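Local coordinates for protein halorhodopsin (Halobacterium salinarum, PDB 2JAF) that works as a light-driven chloride pump in the membrane, with bound retinal as its chromophore, at residues Ala40-Ile44 with Pro70-Ile74; Leu45-Tyr49 with Trp63-Leu67; Leu199-Val203 with Phe245-Leu249. The protein carries 2 engineered substitutions. Residue numbers count along the deposited sequence, not the author numbering.

Contact 1 (Ala40-Ile44 with Pro70-Ile74); sequences AGIAI and PLVSI
Ile44 lies over the ring of Pro70, its CG1 3.6 Å from Pro70 CG, and with chi1 m and chi2 t it carries its CD1 on to 3.5 Å from CD2 of Leu71. Both segments are alpha-helical: 40-44 belongs to helix 27-50 and 70-74 to helix 58-82, the first two transmembrane helices of the microbial rhodopsin fold. Their N-to-C directions are 156° apart (signed crossing angle -156°) and the local axes come within 8.9 Å, with CA of Ala40 and CA of Pro70 facing each other at 5.1 Å. Small residues permit this closeness. Ala40 O is 3.8 Å from Pro70 CB, and Ala43 CB is 4.1 Å from that same Pro70 CB. Gly41 exposes its backbone, so that its N is 3.7 Å from CD1 of Ile74, itself in the m,t rotamer. Pro70, its ring C-gamma endo, has no amide proton to bond to the preceding turn, and helix 58-82 kinks there; regular bonding then resumes, with Ile74 N donating to Pro70 O over 2.9 Å. The side chain of Ser73, with chi1 t, is about 6 Å from the retinal, and its OG hydrogen-bonds Tyr243 OH on helix 227-255. Leu71 also packs on Phe171, and Ile74 on Ile167, of a neighbouring subunit, so the pair stands between the bundle interior and the assembly interface. No hydrogen bond spans the two segments: the contact depends on apolar fit, and its one side-chain hydroxyl is satisfied by a third helix.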
loop_
_atom_site.group_PDB
_atom_site.type_symbol
_atom_site.label_atom_id
_atom_site.label_comp_id
_atom_site.label_asym_id
_atom_site.label_seq_id
_atom_site.Cartn_x
_atom_site.Cartn_y
_atom_site.Cartn_z
ATOM N N ALA A 40 -7.620 -6.305 22.774
ATOM C CA ALA A 40 -6.648 -6.616 21.734
ATOM C C ALA A 40 -5.336 -7.023 22.416
ATOM O O ALA A 40 -4.613 -7.894 21.928
ATOM C CB ALA A 40 -6.434 -5.403 20.831
ATOM N N GLY A 41 -5.045 -6.394 23.552
ATOM C CA GLY A 41 -3.834 -6.720 24.290
ATOM C C GLY A 41 -3.906 -8.143 24.822
ATOM O O GLY A 41 -2.938 -8.896 24.751
ATOM N N ILE A 42 -5.062 -8.512 25.360
ATOM C CA ILE A 42 -5.257 -9.859 25.885
ATOM C C ILE A 42 -5.200 -10.895 24.760
ATOM O O ILE A 42 -4.631 -11.978 24.928
ATOM C CB ILE A 42 -6.608 -9.961 26.627
ATOM C CG1 ILE A 42 -6.581 -9.052 27.857
ATOM C CG2 ILE A 42 -6.890 -11.408 27.036
ATOM C CD1 ILE A 42 -7.880 -9.017 28.621
ATOM N N ALA A 43 -5.776 -10.565 23.607
ATOM C CA ALA A 43 -5.772 -11.487 22.474
ATOM C C ALA A 43 -4.343 -11.810 22.050
ATOM O O ALA A 43 -3.993 -12.976 21.842
ATOM C CB ALA A 43 -6.545 -10.884 21.298
ATOM N N ILE A 44 -3.522 -10.773 21.913
ATOM C CA ILE A 44 -2.132 -10.947 21.516
ATOM C C ILE A 44 -1.440 -11.933 22.451
ATOM O O ILE A 44 -0.801 -12.883 22.003
ATOM C CB ILE A 44 -1.368 -9.608 21.553
ATOM C CG1 ILE A 44 -1.922 -8.673 20.476
ATOM C CG2 ILE A 44 0.125 -9.850 21.339
ATOM C CD1 ILE A 44 -1.353 -7.274 20.519
ATOM N N PRO A 70 -4.670 -8.543 15.893
ATOM C CA PRO A 70 -4.881 -7.690 17.065
ATOM C C PRO A 70 -3.791 -6.625 17.211
ATOM O O PRO A 70 -4.004 -5.597 17.855
ATOM C CB PRO A 70 -4.902 -8.689 18.222
ATOM C CG PRO A 70 -4.001 -9.788 17.738
ATOM C CD PRO A 70 -4.424 -9.940 16.299
ATOM N N LEU A 71 -2.628 -6.868 16.607
ATOM C CA LEU A 71 -1.533 -5.899 16.659
ATOM C C LEU A 71 -1.938 -4.639 15.889
ATOM O O LEU A 71 -1.751 -3.522 16.370
ATOM C CB LEU A 71 -0.260 -6.491 16.058
ATOM C CG LEU A 71 0.533 -7.418 16.982
ATOM C CD1 LEU A 71 1.647 -8.099 16.202
ATOM C CD2 LEU A 71 1.100 -6.601 18.139
ATOM N N VAL A 72 -2.497 -4.828 14.696
ATOM C CA VAL A 72 -2.948 -3.693 13.885
ATOM C C VAL A 72 -4.125 -3.019 14.593
ATOM O O VAL A 72 -4.260 -1.789 14.586
ATOM C CB VAL A 72 -3.406 -4.152 12.477
ATOM C CG1 VAL A 72 -3.911 -2.943 11.661
ATOM C CG2 VAL A 72 -2.252 -4.839 11.758
ATOM N N SER A 73 -4.977 -3.830 15.214
ATOM C CA SER A 73 -6.138 -3.308 15.928
ATOM C C SER A 73 -5.731 -2.361 17.060
ATOM O O SER A 73 -6.284 -1.272 17.187
ATOM C CB SER A 73 -6.971 -4.461 16.498
ATOM O OG SER A 73 -8.145 -3.980 17.127
ATOM N N ILE A 74 -4.766 -2.769 17.884
ATOM C CA ILE A 74 -4.331 -1.911 18.985
ATOM C C ILE A 74 -3.824 -0.591 18.433
ATOM O O ILE A 74 -4.094 0.473 18.994
ATOM C CB ILE A 74 -3.201 -2.549 19.822
ATOM C CG1 ILE A 74 -3.702 -3.827 20.484
ATOM C CG2 ILE A 74 -2.734 -1.561 20.888
ATOM C CD1 ILE A 74 -2.673 -4.500 21.369
#

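Contact 2 (Leu45-Tyr49 with Trp63-Leu67); sequences LVFVY and WGATL
In the antiparallel helix hairpin that opens the seven-helix rhodopsin bundle, segments 45-49 and 63-67 face each other a short way from the connecting loop. Both are regular alpha-helix, their directions 173° apart and their axes 10.1 Å at closest; CA of Phe47 pairs with CA of Leu67 at 6.3 Å. At this spacing the side chains of Phe47, Trp63 and Leu67 fill the space between the helices. Leu67 supplies one bump: although its CA-to-CB bond points sideways, chi1 near -85° and chi2 t bring CD2 into a shallow hollow on helix 27-50, 3.4 Å from Phe47 CB, 3.6 Å from Val48 N and 3.7 Å from Val48 CG2. Phe47 (chi1 m), the residue most covered by the opposing segment, fills the space on the inner side of the hairpin, where its CD2 is 4.4 Å from CG2 of Thr66 and its ring also packs on Ala246 and Leu250 of helix 227-255. Thr66 turns its OG1 back to hydrogen-bond Ile62 O, leaving the methyl for the phenyl ring. Val48, on the surface, borders the groove. Trp63, with chi1 t and chi2 near 61°, swings its indole across the gap, CZ2 coming 3.6 Å from Val48 O. The edge of that indole supplies the single hydrogen bond between the segments: NE1 of Trp63 donates to Phe47 O over 2.8 Å, nearly straight at 171°, with the carbonyl oxygen close to the ring plane.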
loop_
_atom_site.group_PDB
_atom_site.type_symbol
_atom_site.label_atom_id
_atom_site.label_comp_id
_atom_site.label_asym_id
_atom_site.label_seq_id
_atom_site.Cartn_x
_atom_site.Cartn_y
_atom_site.Cartn_z
ATOM N N LEU A 45 -1.580 -11.704 23.751
ATOM C CA LEU A 45 -0.963 -12.579 24.738
ATOM C C LEU A 45 -1.511 -14.002 24.646
ATOM O O LEU A 45 -0.756 -14.972 24.737
ATOM C CB LEU A 45 -1.168 -12.007 26.143
ATOM C CG LEU A 45 -0.449 -10.667 26.363
ATOM C CD1 LEU A 45 -0.602 -10.226 27.815
ATOM C CD2 LEU A 45 1.033 -10.817 26.009
ATOM N N VAL A 46 -2.820 -14.126 24.454
ATOM C CA VAL A 46 -3.448 -15.439 24.333
ATOM C C VAL A 46 -2.952 -16.164 23.084
ATOM O O VAL A 46 -2.628 -17.351 23.131
ATOM C CB VAL A 46 -4.990 -15.318 24.261
ATOM C CG1 VAL A 46 -5.606 -16.660 23.881
ATOM C CG2 VAL A 46 -5.535 -14.855 25.605
ATOM N N PHE A 47 -2.882 -15.444 21.970
ATOM C CA PHE A 47 -2.431 -16.032 20.717
ATOM C C PHE A 47 -0.958 -16.438 20.746
ATOM O O PHE A 47 -0.594 -17.501 20.242
ATOM C CB PHE A 47 -2.682 -15.068 19.552
ATOM C CG PHE A 47 -4.139 -14.729 19.341
ATOM C CD1 PHE A 47 -5.144 -15.480 19.950
ATOM C CD2 PHE A 47 -4.504 -13.668 18.516
ATOM C CE1 PHE A 47 -6.491 -15.177 19.739
ATOM C CE2 PHE A 47 -5.846 -13.358 18.299
ATOM C CZ PHE A 47 -6.841 -14.113 18.911
ATOM N N VAL A 48 -0.107 -15.590 21.320
ATOM C CA VAL A 48 1.315 -15.915 21.403
ATOM C C VAL A 48 1.439 -17.235 22.150
ATOM O O VAL A 48 2.184 -18.127 21.744
ATOM C CB VAL A 48 2.105 -14.830 22.165
ATOM C CG1 VAL A 48 3.550 -15.284 22.376
ATOM C CG2 VAL A 48 2.081 -13.528 21.381
ATOM N N TYR A 49 0.687 -17.348 23.238
ATOM C CA TYR A 49 0.673 -18.549 24.064
ATOM C C TYR A 49 0.202 -19.765 23.266
ATOM O O TYR A 49 0.879 -20.792 23.224
ATOM C CB TYR A 49 -0.249 -18.327 25.265
ATOM C CG TYR A 49 -0.488 -19.554 26.113
ATOM C CD1 TYR A 49 0.553 -20.155 26.817
ATOM C CD2 TYR A 49 -1.762 -20.112 26.217
ATOM C CE1 TYR A 49 0.332 -21.282 27.605
ATOM C CE2 TYR A 49 -1.995 -21.237 26.999
ATOM C CZ TYR A 49 -0.944 -21.817 27.692
ATOM O OH TYR A 49 -1.171 -22.932 28.468
ATOM N N TRP A 63 -0.137 -18.619 12.079
ATOM C CA TRP A 63 -0.082 -18.135 13.452
ATOM C C TRP A 63 0.411 -16.685 13.469
ATOM O O TRP A 63 -0.147 -15.840 14.171
ATOM C CB TRP A 63 0.866 -19.003 14.283
ATOM C CG TRP A 63 1.097 -18.486 15.670
ATOM C CD1 TRP A 63 0.159 -18.297 16.644
ATOM C CD2 TRP A 63 2.354 -18.100 16.243
ATOM N NE1 TRP A 63 0.754 -17.821 17.789
ATOM C CE2 TRP A 63 2.100 -17.692 17.571
ATOM C CE3 TRP A 63 3.670 -18.063 15.762
ATOM C CZ2 TRP A 63 3.118 -17.250 18.428
ATOM C CZ3 TRP A 63 4.684 -17.622 16.614
ATOM C CH2 TRP A 63 4.398 -17.223 17.932
ATOM N N GLY A 64 1.459 -16.412 12.695
ATOM C CA GLY A 64 2.011 -15.069 12.633
ATOM C C GLY A 64 1.044 -14.069 12.022
ATOM O O GLY A 64 0.873 -12.961 12.535
ATOM N N ALA A 65 0.418 -14.455 10.918
ATOM C CA ALA A 65 -0.541 -13.590 10.248
ATOM C C ALA A 65 -1.690 -13.289 11.202
ATOM O O ALA A 65 -2.220 -12.174 11.230
ATOM C CB ALA A 65 -1.069 -14.270 8.994
ATOM N N THR A 66 -2.064 -14.288 11.992
ATOM C CA THR A 66 -3.155 -14.129 12.944
ATOM C C THR A 66 -2.764 -13.214 14.103
ATOM O O THR A 66 -3.572 -12.409 14.561
ATOM C CB THR A 66 -3.604 -15.496 13.498
ATOM O OG1 THR A 66 -4.006 -16.337 12.407
ATOM C CG2 THR A 66 -4.777 -15.328 14.450
ATOM N N LEU A 67 -1.522 -13.336 14.563
ATOM C CA LEU A 67 -1.023 -12.511 15.660
ATOM C C LEU A 67 -1.104 -11.025 15.344
ATOM O O LEU A 67 -1.322 -10.197 16.229
ATOM C CB LEU A 67 0.438 -12.861 15.970
ATOM C CG LEU A 67 0.687 -14.034 16.918
ATOM C CD1 LEU A 67 2.183 -14.309 17.009
ATOM C CD2 LEU A 67 0.117 -13.699 18.294
#

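Contact 3 (Leu199-Val203 with Phe245-Leu249); sequences LRVLV and FAFIL. Engineered in segment 199-203: Val203 (natural residue Thr).
Leu199 begins the first helical segment and has the largest area covered by the other segment. With chi1 m and chi2 t it points at the antiparallel helix, its CD2 3.9 Å from both Phe245 CE2 and Ile248 CG2, and its CD1 3.9 Å from Leu249 CB. Its CA lies 7.2 Å from CA of Phe245. The axes approach to 11.0 Å, with directions 174° apart, an antiparallel, wholly apolar interface inside the seven-helix retinal-protein bundle. One turn on, Leu202 (m,t) sets CD1 3.7 Å from CD1 of Ile248, and its CB meets the edge of the Phe245 ring, 4.4 Å from CD2. Val203, an engineered replacement for threonine, brings CG2 to 3.6 Å from Phe245 CE2; its side chain is about 7 Å from the retinal. Phe245, with chi1 t and chi2 near -86°, thus reaches between Leu199, Leu202 and Val203. Helix 106-127 covers one flank of this pairing of helices 193-216 and 227-255, with Ile119 against Phe245 and Leu126 against Leu199 and Leu249.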
loop_
_atom_site.group_PDB
_atom_site.type_symbol
_atom_site.label_atom_id
_atom_site.label_comp_id
_atom_site.label_asym_id
_atom_site.label_seq_id
_atom_site.Cartn_x
_atom_site.Cartn_y
_atom_site.Cartn_z
ATOM N N LEU A 199 -15.640 -20.133 9.266
ATOM C CA LEU A 199 -15.051 -18.797 9.238
ATOM C C LEU A 199 -15.682 -17.904 8.181
ATOM O O LEU A 199 -15.763 -16.686 8.356
ATOM C CB LEU A 199 -13.537 -18.896 9.009
ATOM C CG LEU A 199 -12.759 -19.610 10.124
ATOM C CD1 LEU A 199 -11.283 -19.680 9.761
ATOM C CD2 LEU A 199 -12.946 -18.872 11.447
ATOM N N ARG A 200 -16.130 -18.507 7.084
ATOM C CA ARG A 200 -16.757 -17.752 6.008
ATOM C C ARG A 200 -18.063 -17.113 6.477
ATOM O O ARG A 200 -18.358 -15.973 6.132
ATOM C CB ARG A 200 -17.021 -18.667 4.810
ATOM C CG ARG A 200 -17.735 -17.999 3.656
ATOM C CD ARG A 200 -17.769 -18.910 2.439
ATOM N NE ARG A 200 -18.566 -20.116 2.650
ATOM C CZ ARG A 200 -18.836 -20.994 1.691
ATOM N NH1 ARG A 200 -18.366 -20.801 0.466
ATOM N NH2 ARG A 200 -19.603 -22.044 1.940
ATOM N N VAL A 201 -18.840 -17.848 7.263
ATOM C CA VAL A 201 -20.101 -17.321 7.772
ATOM C C VAL A 201 -19.813 -16.133 8.678
ATOM O O VAL A 201 -20.497 -15.110 8.611
ATOM C CB VAL A 201 -20.884 -18.392 8.578
ATOM C CG1 VAL A 201 -22.146 -17.774 9.176
ATOM C CG2 VAL A 201 -21.243 -19.574 7.660
ATOM N N LEU A 202 -18.793 -16.265 9.521
ATOM C CA LEU A 202 -18.430 -15.188 10.431
ATOM C C LEU A 202 -18.026 -13.927 9.682
ATOM O O LEU A 202 -18.424 -12.823 10.059
ATOM C CB LEU A 202 -17.294 -15.623 11.362
ATOM C CG LEU A 202 -17.662 -16.663 12.421
ATOM C CD1 LEU A 202 -16.446 -16.947 13.301
ATOM C CD2 LEU A 202 -18.822 -16.154 13.259
ATOM N N VAL A 203 -17.237 -14.087 8.620
ATOM C CA VAL A 203 -16.804 -12.940 7.833
ATOM C C VAL A 203 -17.980 -12.260 7.138
ATOM O O VAL A 203 -18.170 -11.051 7.272
ATOM C CB VAL A 203 -15.770 -13.336 6.749
ATOM C CG1 VAL A 203 -15.485 -12.142 5.836
ATOM C CG2 VAL A 203 -14.480 -13.806 7.409
ATOM N N PHE A 245 -12.772 -14.166 15.965
ATOM C CA PHE A 245 -12.489 -14.790 14.680
ATOM C C PHE A 245 -11.093 -15.406 14.683
ATOM O O PHE A 245 -10.912 -16.561 14.284
ATOM C CB PHE A 245 -12.596 -13.747 13.557
ATOM C CG PHE A 245 -12.113 -14.236 12.221
ATOM C CD1 PHE A 245 -10.767 -14.147 11.874
ATOM C CD2 PHE A 245 -13.002 -14.790 11.307
ATOM C CE1 PHE A 245 -10.314 -14.603 10.634
ATOM C CE2 PHE A 245 -12.558 -15.247 10.067
ATOM C CZ PHE A 245 -11.214 -15.153 9.731
ATOM N N ALA A 246 -10.109 -14.628 15.131
ATOM C CA ALA A 246 -8.721 -15.094 15.179
ATOM C C ALA A 246 -8.565 -16.264 16.142
ATOM O O ALA A 246 -7.801 -17.193 15.878
ATOM C CB ALA A 246 -7.795 -13.951 15.591
ATOM N N PHE A 247 -9.288 -16.222 17.256
ATOM C CA PHE A 247 -9.217 -17.301 18.239
ATOM C C PHE A 247 -9.691 -18.620 17.633
ATOM O O PHE A 247 -9.040 -19.655 17.772
ATOM C CB PHE A 247 -10.082 -16.978 19.459
ATOM C CG PHE A 247 -10.133 -18.097 20.466
ATOM C CD1 PHE A 247 -9.023 -18.388 21.254
ATOM C CD2 PHE A 247 -11.269 -18.892 20.586
ATOM C CE1 PHE A 247 -9.041 -19.460 22.150
ATOM C CE2 PHE A 247 -11.299 -19.965 21.479
ATOM C CZ PHE A 247 -10.181 -20.250 22.262
ATOM N N ILE A 248 -10.842 -18.575 16.971
ATOM C CA ILE A 248 -11.416 -19.764 16.347
ATOM C C ILE A 248 -10.490 -20.327 15.279
ATOM O O ILE A 248 -10.278 -21.543 15.206
ATOM C CB ILE A 248 -12.786 -19.437 15.720
ATOM C CG1 ILE A 248 -13.782 -19.085 16.830
ATOM C CG2 ILE A 248 -13.281 -20.621 14.877
ATOM C CD1 ILE A 248 -15.119 -18.571 16.328
ATOM N N LEU A 249 -9.941 -19.441 14.448
ATOM C CA LEU A 249 -9.037 -19.860 13.386
ATOM C C LEU A 249 -7.759 -20.491 13.944
ATOM O O LEU A 249 -7.375 -21.593 13.544
ATOM C CB LEU A 249 -8.699 -18.662 12.491
ATOM C CG LEU A 249 -7.585 -18.733 11.440
ATOM C CD1 LEU A 249 -7.526 -20.095 10.776
ATOM C CD2 LEU A 249 -7.830 -17.631 10.414
#

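The three contacts illustrate how antiparallel helix pairs within one bundle differ in spacing and in how they fill it. Contacts 1 and 2 join the same helices, 27-50 and 58-82, with centres 9 Å apart; contact 2 is nested within the loop closed by contact 1. Their axes separate from buried contact 1, where Ala40 comes close to Pro70, to the partly surface contact 2, where a tryptophan adds the one hydrogen bond between segments in the set. Contact 3, buried and wholly apolar, pairs two later helices at the widest spacing. It meets contact 2 directly, Phe47 CE2 lying 3.4 Å from Ala246 CB, whereas contacts 1 and 3 do not touch.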